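Local coordinates for uncharacterized protein (Legionella longbeachae NSW150, PDB 4JZA), which probably removes the 3-phosphate from phosphoinositide lipids, an activity that would let the pathogen alter lipid metabolism in its host, at residues H323-V328 with K332-F337; A136-G141 with S340-L345. One frame throughout, in Å; residues are numbered along the deposited sequence.

In the fold
Both contacts are buried and neither has a hydrogen bond across it, but their spacing along the chain differs greatly. Contact 1 packs the end of helix 315-325 and the turn after it against a 3-10 segment, with only three residues between; its centre lies about 18 Å from the chain centre, and two of its residues are partly exposed. Contact 2, centred about 8 Å from the chain centre, brings the end of helix 122-140 to a later part of the same loop and closes a span of nearly 200 residues containing contact 1. Selenomethionine Met-138 joins the two, touching Val-324 as well. Contact 1 is aliphatic, whereas contact 2 adds an imidazole and a guanidinium group.

Contact 1 of 2, residues H323-V328 with K332-F337; sequences HVLKGV and KDAVSF
Ala-334 CB sits among three aliphatic side chains of 323-328, and Val-324 lays its CG1 methyl against it at 3.4 Å. That branch extends anti to the backbone N (chi1 171°), while the CB of both residues points across the contact, and the two methyl groups meet directly. Leu-325 starts off to one side, but its end swings in, and CD2 reaches the same Ala-334 CB at 3.8 Å. From the type I turn of Leu-325 to Val-328 comes the third neighbour: Val-328 CG2 lies 4.0 Å from Ala-334 CB. The other branch, Val-328 CG1, rests on the CB methylene of Asp-333 at 3.8 Å, the two side chains crossing obliquely. The carboxylate of Asp-333 turns to other partners, with OD1 taking a weak hydrogen bond from the N of Met-1 and lying in a long salt bridge, 3.7 Å from Lys-332 NZ. Around this pair of segments, Phe-58 of helix 41-62 covers Val-324 and Leu-178 of helix 172-183 covers Leu-325. No hydrogen bond crosses where the chain returns from helix 315-325 to the 3-10 segment at 332-334, so between the two segments the contact is non-directional packing, most of it round the Ala-334 methyl.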
loop_
_atom_site.group_PDB
_atom_site.type_symbol
_atom_site.label_atom_id
_atom_site.label_comp_id
_atom_site.label_asym_id
_atom_site.label_seq_id
_atom_site.Cartn_x
_atom_site.Cartn_y
_atom_site.Cartn_z
ATOM N N HIS A 323 2.318 -4.681 15.937
ATOM C CA HIS A 323 2.451 -3.417 16.619
ATOM C C HIS A 323 1.116 -2.711 16.837
ATOM O O HIS A 323 0.946 -1.997 17.814
ATOM C CB HIS A 323 3.360 -2.514 15.832
ATOM C CG HIS A 323 3.675 -1.232 16.531
ATOM N ND1 HIS A 323 4.536 -1.162 17.609
ATOM C CD2 HIS A 323 3.269 0.040 16.292
ATOM C CE1 HIS A 323 4.646 0.097 18.004
ATOM N NE2 HIS A 323 3.898 0.848 17.213
ATOM N N VAL A 324 0.188 -2.894 15.909
ATOM C CA VAL A 324 -1.162 -2.343 16.022
ATOM C C VAL A 324 -1.974 -3.124 17.015
ATOM O O VAL A 324 -2.695 -2.495 17.778
ATOM C CB VAL A 324 -1.920 -2.378 14.687
ATOM C CG1 VAL A 324 -3.362 -2.008 14.865
ATOM C CG2 VAL A 324 -1.321 -1.392 13.716
ATOM N N LEU A 325 -1.872 -4.473 16.997
ATOM C CA LEU A 325 -2.631 -5.354 17.906
ATOM C C LEU A 325 -2.207 -5.115 19.326
ATOM O O LEU A 325 -2.988 -5.176 20.272
ATOM C CB LEU A 325 -2.440 -6.829 17.569
ATOM C CG LEU A 325 -3.241 -7.352 16.382
ATOM C CD1 LEU A 325 -2.880 -8.790 16.044
ATOM C CD2 LEU A 325 -4.703 -7.323 16.670
ATOM N N LYS A 326 -0.925 -4.891 19.479
ATOM C CA LYS A 326 -0.331 -4.696 20.797
ATOM C C LYS A 326 -0.878 -3.384 21.459
ATOM O O LYS A 326 -0.808 -3.200 22.670
ATOM C CB LYS A 326 1.185 -4.688 20.635
ATOM C CG LYS A 326 1.996 -5.248 21.763
ATOM C CD LYS A 326 3.490 -5.133 21.454
ATOM C CE LYS A 326 4.037 -6.435 20.907
ATOM N NZ LYS A 326 5.528 -6.394 20.894
ATOM N N GLY A 327 -1.452 -2.490 20.670
ATOM C CA GLY A 327 -1.885 -1.231 21.228
ATOM C C GLY A 327 -3.374 -1.141 21.541
ATOM O O GLY A 327 -3.903 -0.066 21.758
ATOM N N VAL A 328 -4.075 -2.267 21.606
ATOM C CA VAL A 328 -5.499 -2.207 21.929
ATOM C C VAL A 328 -5.884 -3.284 22.913
ATOM O O VAL A 328 -5.260 -4.342 22.942
ATOM C CB VAL A 328 -6.354 -2.345 20.636
ATOM C CG1 VAL A 328 -6.133 -1.136 19.758
ATOM C CG2 VAL A 328 -6.004 -3.634 19.879
ATOM N N LYS A 332 -10.722 -5.580 17.807
ATOM C CA LYS A 332 -11.468 -4.922 16.747
ATOM C C LYS A 332 -11.026 -3.482 16.490
ATOM O O LYS A 332 -11.089 -2.985 15.362
ATOM C CB LYS A 332 -12.976 -5.036 16.974
ATOM C CG LYS A 332 -13.603 -4.151 18.032
ATOM C CD LYS A 332 -15.087 -4.533 18.184
ATOM C CE LYS A 332 -15.834 -3.755 19.281
ATOM N NZ LYS A 332 -15.410 -2.322 19.416
ATOM N N ASP A 333 -10.499 -2.841 17.511
ATOM C CA ASP A 333 -9.936 -1.510 17.346
ATOM C C ASP A 333 -8.620 -1.449 16.585
ATOM O O ASP A 333 -8.140 -0.364 16.249
ATOM C CB ASP A 333 -9.765 -0.878 18.712
ATOM C CG ASP A 333 -11.088 -0.677 19.413
ATOM O OD1 ASP A 333 -12.145 -0.753 18.759
ATOM O OD2 ASP A 333 -11.065 -0.462 20.628
ATOM N N ALA A 334 -8.008 -2.595 16.345
ATOM C CA ALA A 334 -6.830 -2.635 15.528
ATOM C C ALA A 334 -7.193 -2.722 14.037
ATOM O O ALA A 334 -6.321 -2.589 13.183
ATOM C CB ALA A 334 -6.004 -3.845 15.902
ATOM N N VAL A 335 -8.441 -3.029 13.706
ATOM C CA VAL A 335 -8.770 -3.291 12.320
ATOM C C VAL A 335 -10.086 -2.627 11.912
ATOM O O VAL A 335 -10.911 -3.238 11.209
ATOM C CB VAL A 335 -8.793 -4.797 12.024
ATOM C CG1 VAL A 335 -7.374 -5.385 12.070
ATOM C CG2 VAL A 335 -9.689 -5.504 12.988
ATOM N N SER A 336 -10.266 -1.363 12.328
ATOM C CA SER A 336 -11.527 -0.700 12.111
ATOM C C SER A 336 -11.738 -0.230 10.691
ATOM O O SER A 336 -12.856 0.106 10.318
ATOM C CB SER A 336 -11.709 0.459 13.074
ATOM O OG SER A 336 -10.924 1.559 12.708
ATOM N N PHE A 337 -10.666 -0.225 9.907
ATOM C CA PHE A 337 -10.610 0.399 8.577
ATOM C C PHE A 337 -9.328 -0.035 7.919
ATOM O O PHE A 337 -8.310 -0.056 8.558
ATOM C CB PHE A 337 -10.541 1.908 8.740
ATOM C CG PHE A 337 -9.901 2.629 7.583
ATOM C CD1 PHE A 337 -10.386 2.475 6.300
ATOM C CD2 PHE A 337 -8.816 3.497 7.783
ATOM C CE1 PHE A 337 -9.850 3.167 5.231
ATOM C CE2 PHE A 337 -8.271 4.196 6.713
ATOM C CZ PHE A 337 -8.791 4.032 5.440
#

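Contact 2 of 2, residues A136-G141 with S340-L345; sequences ALMGEG and SRHRTL
In selenomethionine Met-138, CG anti to the backbone N (chi1 -167°) and an extended chi2 (176°) carry SE out to His-342 and Leu-345, which lie next to each other on the same side of it; the bend at chi3 only turns the CE methyl. The ring of His-342 also leaves anti to its own backbone nitrogen, and the two side chains cross at about a right angle. SE lies 4.1 Å from His-342 CE1 and 4.8 Å from the centroid of the ring, 46° off the normal, an oblique chalcogen-aromatic approach. Leu-345 adds its CD1 methyl, 4.0 Å from Met-138 SE. One residue back along the helix, Leu-137 CD1 meets the guanidinium of Arg-341 near its plane, at the NH2 edge, 3.9 Å away. That flat group is fixed by polar partners: NH1 bonds to Asn-130 OD1, while NH2 forms a salt bridge with Glu-133 and a hydrogen bond to Asn-612 O. Leu-137 and Met-138 near the end of helix 122-140, with Asn-130 and Glu-133 earlier in it, thus hold one loop. This loop follows helix 315-325, whose Val-324 also touches Met-138, and leads into strand 352-359; helix 122-140 precedes strand 144-150 of the same mixed sheet, with strand 159-166 between those two strands.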
loop_
_atom_site.group_PDB
_atom_site.type_symbol
_atom_site.label_atom_id
_atom_site.label_comp_id
_atom_site.label_asym_id
_atom_site.label_seq_id
_atom_site.Cartn_x
_atom_site.Cartn_y
_atom_site.Cartn_z
ATOM N N ALA A 136 -0.108 2.089 9.813
ATOM C CA ALA A 136 -0.352 3.281 10.669
ATOM C C ALA A 136 -1.769 3.805 10.534
ATOM O O ALA A 136 -2.379 4.230 11.534
ATOM C CB ALA A 136 0.603 4.454 10.378
ATOM N N LEU A 137 -2.274 3.785 9.288
ATOM C CA LEU A 137 -3.630 4.250 9.004
ATOM C C LEU A 137 -4.727 3.311 9.552
ATOM O O LEU A 137 -5.762 3.800 10.028
ATOM C CB LEU A 137 -3.836 4.460 7.507
ATOM C CG LEU A 137 -3.039 5.596 6.888
ATOM C CD1 LEU A 137 -3.120 5.486 5.365
ATOM C CD2 LEU A 137 -3.491 6.981 7.365
HETATM N N MSE A 138 -4.519 1.992 9.453
HETATM C CA MSE A 138 -5.458 1.041 10.008
HETATM C C MSE A 138 -5.638 1.306 11.485
HETATM O O MSE A 138 -6.757 1.412 12.001
HETATM C CB MSE A 138 -4.879 -0.332 9.798
HETATM C CG MSE A 138 -5.932 -1.361 10.067
HETATM SE SE MSE A 138 -5.277 -3.153 9.691
HETATM C CE MSE A 138 -3.966 -3.416 11.151
ATOM N N GLY A 139 -4.516 1.465 12.174
ATOM C CA GLY A 139 -4.497 1.685 13.624
ATOM C C GLY A 139 -5.264 2.927 14.039
ATOM O O GLY A 139 -5.916 2.926 15.055
ATOM N N GLU A 140 -5.219 3.951 13.205
ATOM C CA GLU A 140 -5.740 5.252 13.521
ATOM C C GLU A 140 -7.249 5.279 13.309
ATOM O O GLU A 140 -7.927 6.064 13.934
ATOM C CB GLU A 140 -5.100 6.286 12.591
ATOM C CG GLU A 140 -4.657 7.600 13.229
ATOM C CD GLU A 140 -4.040 8.591 12.205
ATOM O OE1 GLU A 140 -4.645 8.840 11.130
ATOM O OE2 GLU A 140 -2.936 9.140 12.458
ATOM N N GLY A 141 -7.787 4.434 12.429
ATOM C CA GLY A 141 -9.207 4.513 12.088
ATOM C C GLY A 141 -9.533 5.545 11.012
ATOM O O GLY A 141 -8.666 6.265 10.567
ATOM N N SER A 340 -7.207 1.177 0.915
ATOM C CA SER A 340 -7.358 0.543 -0.375
ATOM C C SER A 340 -6.111 -0.228 -0.831
ATOM O O SER A 340 -6.200 -1.172 -1.634
ATOM C CB SER A 340 -7.748 1.610 -1.427
ATOM O OG SER A 340 -6.609 2.340 -1.893
ATOM N N ARG A 341 -4.926 0.162 -0.385
ATOM C CA ARG A 341 -3.716 -0.541 -0.879
ATOM C C ARG A 341 -3.427 -1.790 -0.075
ATOM O O ARG A 341 -2.528 -2.549 -0.396
ATOM C CB ARG A 341 -2.496 0.331 -0.728
ATOM C CG ARG A 341 -2.458 1.565 -1.582
ATOM C CD ARG A 341 -1.334 2.452 -1.041
ATOM N NE ARG A 341 -1.711 3.213 0.138
ATOM C CZ ARG A 341 -0.865 3.766 0.978
ATOM N NH1 ARG A 341 0.446 3.661 0.809
ATOM N NH2 ARG A 341 -1.342 4.429 2.006
ATOM N N HIS A 342 -4.186 -1.965 0.995
ATOM C CA HIS A 342 -3.852 -2.876 2.030
ATOM C C HIS A 342 -4.676 -4.129 1.826
ATOM O O HIS A 342 -5.655 -4.362 2.524
ATOM C CB HIS A 342 -4.147 -2.244 3.395
ATOM C CG HIS A 342 -3.604 -3.043 4.529
ATOM N ND1 HIS A 342 -3.285 -2.518 5.732
ATOM C CD2 HIS A 342 -3.339 -4.352 4.631
ATOM C CE1 HIS A 342 -2.785 -3.460 6.510
ATOM N NE2 HIS A 342 -2.851 -4.590 5.878
ATOM N N ARG A 343 -4.223 -4.981 0.914
ATOM C CA ARG A 343 -5.008 -6.172 0.564
ATOM C C ARG A 343 -4.400 -7.513 0.971
ATOM O O ARG A 343 -4.639 -8.543 0.310
ATOM C CB ARG A 343 -5.306 -6.088 -0.934
ATOM C CG ARG A 343 -5.764 -4.685 -1.300
ATOM C CD ARG A 343 -7.129 -4.428 -0.683
ATOM N NE ARG A 343 -8.101 -5.026 -1.569
ATOM C CZ ARG A 343 -8.787 -6.087 -1.296
ATOM N NH1 ARG A 343 -8.704 -6.631 -0.117
ATOM N NH2 ARG A 343 -9.593 -6.585 -2.193
ATOM N N THR A 344 -3.613 -7.483 2.060
ATOM C CA THR A 344 -2.941 -8.648 2.600
ATOM C C THR A 344 -3.693 -9.321 3.773
ATOM O O THR A 344 -3.314 -10.413 4.213
ATOM C CB THR A 344 -1.536 -8.275 3.083
ATOM O OG1 THR A 344 -1.601 -7.178 3.984
ATOM C CG2 THR A 344 -0.684 -7.889 1.942
ATOM N N LEU A 345 -4.759 -8.682 4.267
ATOM C CA LEU A 345 -5.558 -9.242 5.343
ATOM C C LEU A 345 -6.961 -9.493 4.795
ATOM O O LEU A 345 -7.470 -8.751 3.951
ATOM C CB LEU A 345 -5.607 -8.272 6.505
ATOM C CG LEU A 345 -4.260 -7.802 7.086
ATOM C CD1 LEU A 345 -4.500 -6.699 8.116
ATOM C CD2 LEU A 345 -3.537 -8.938 7.772
#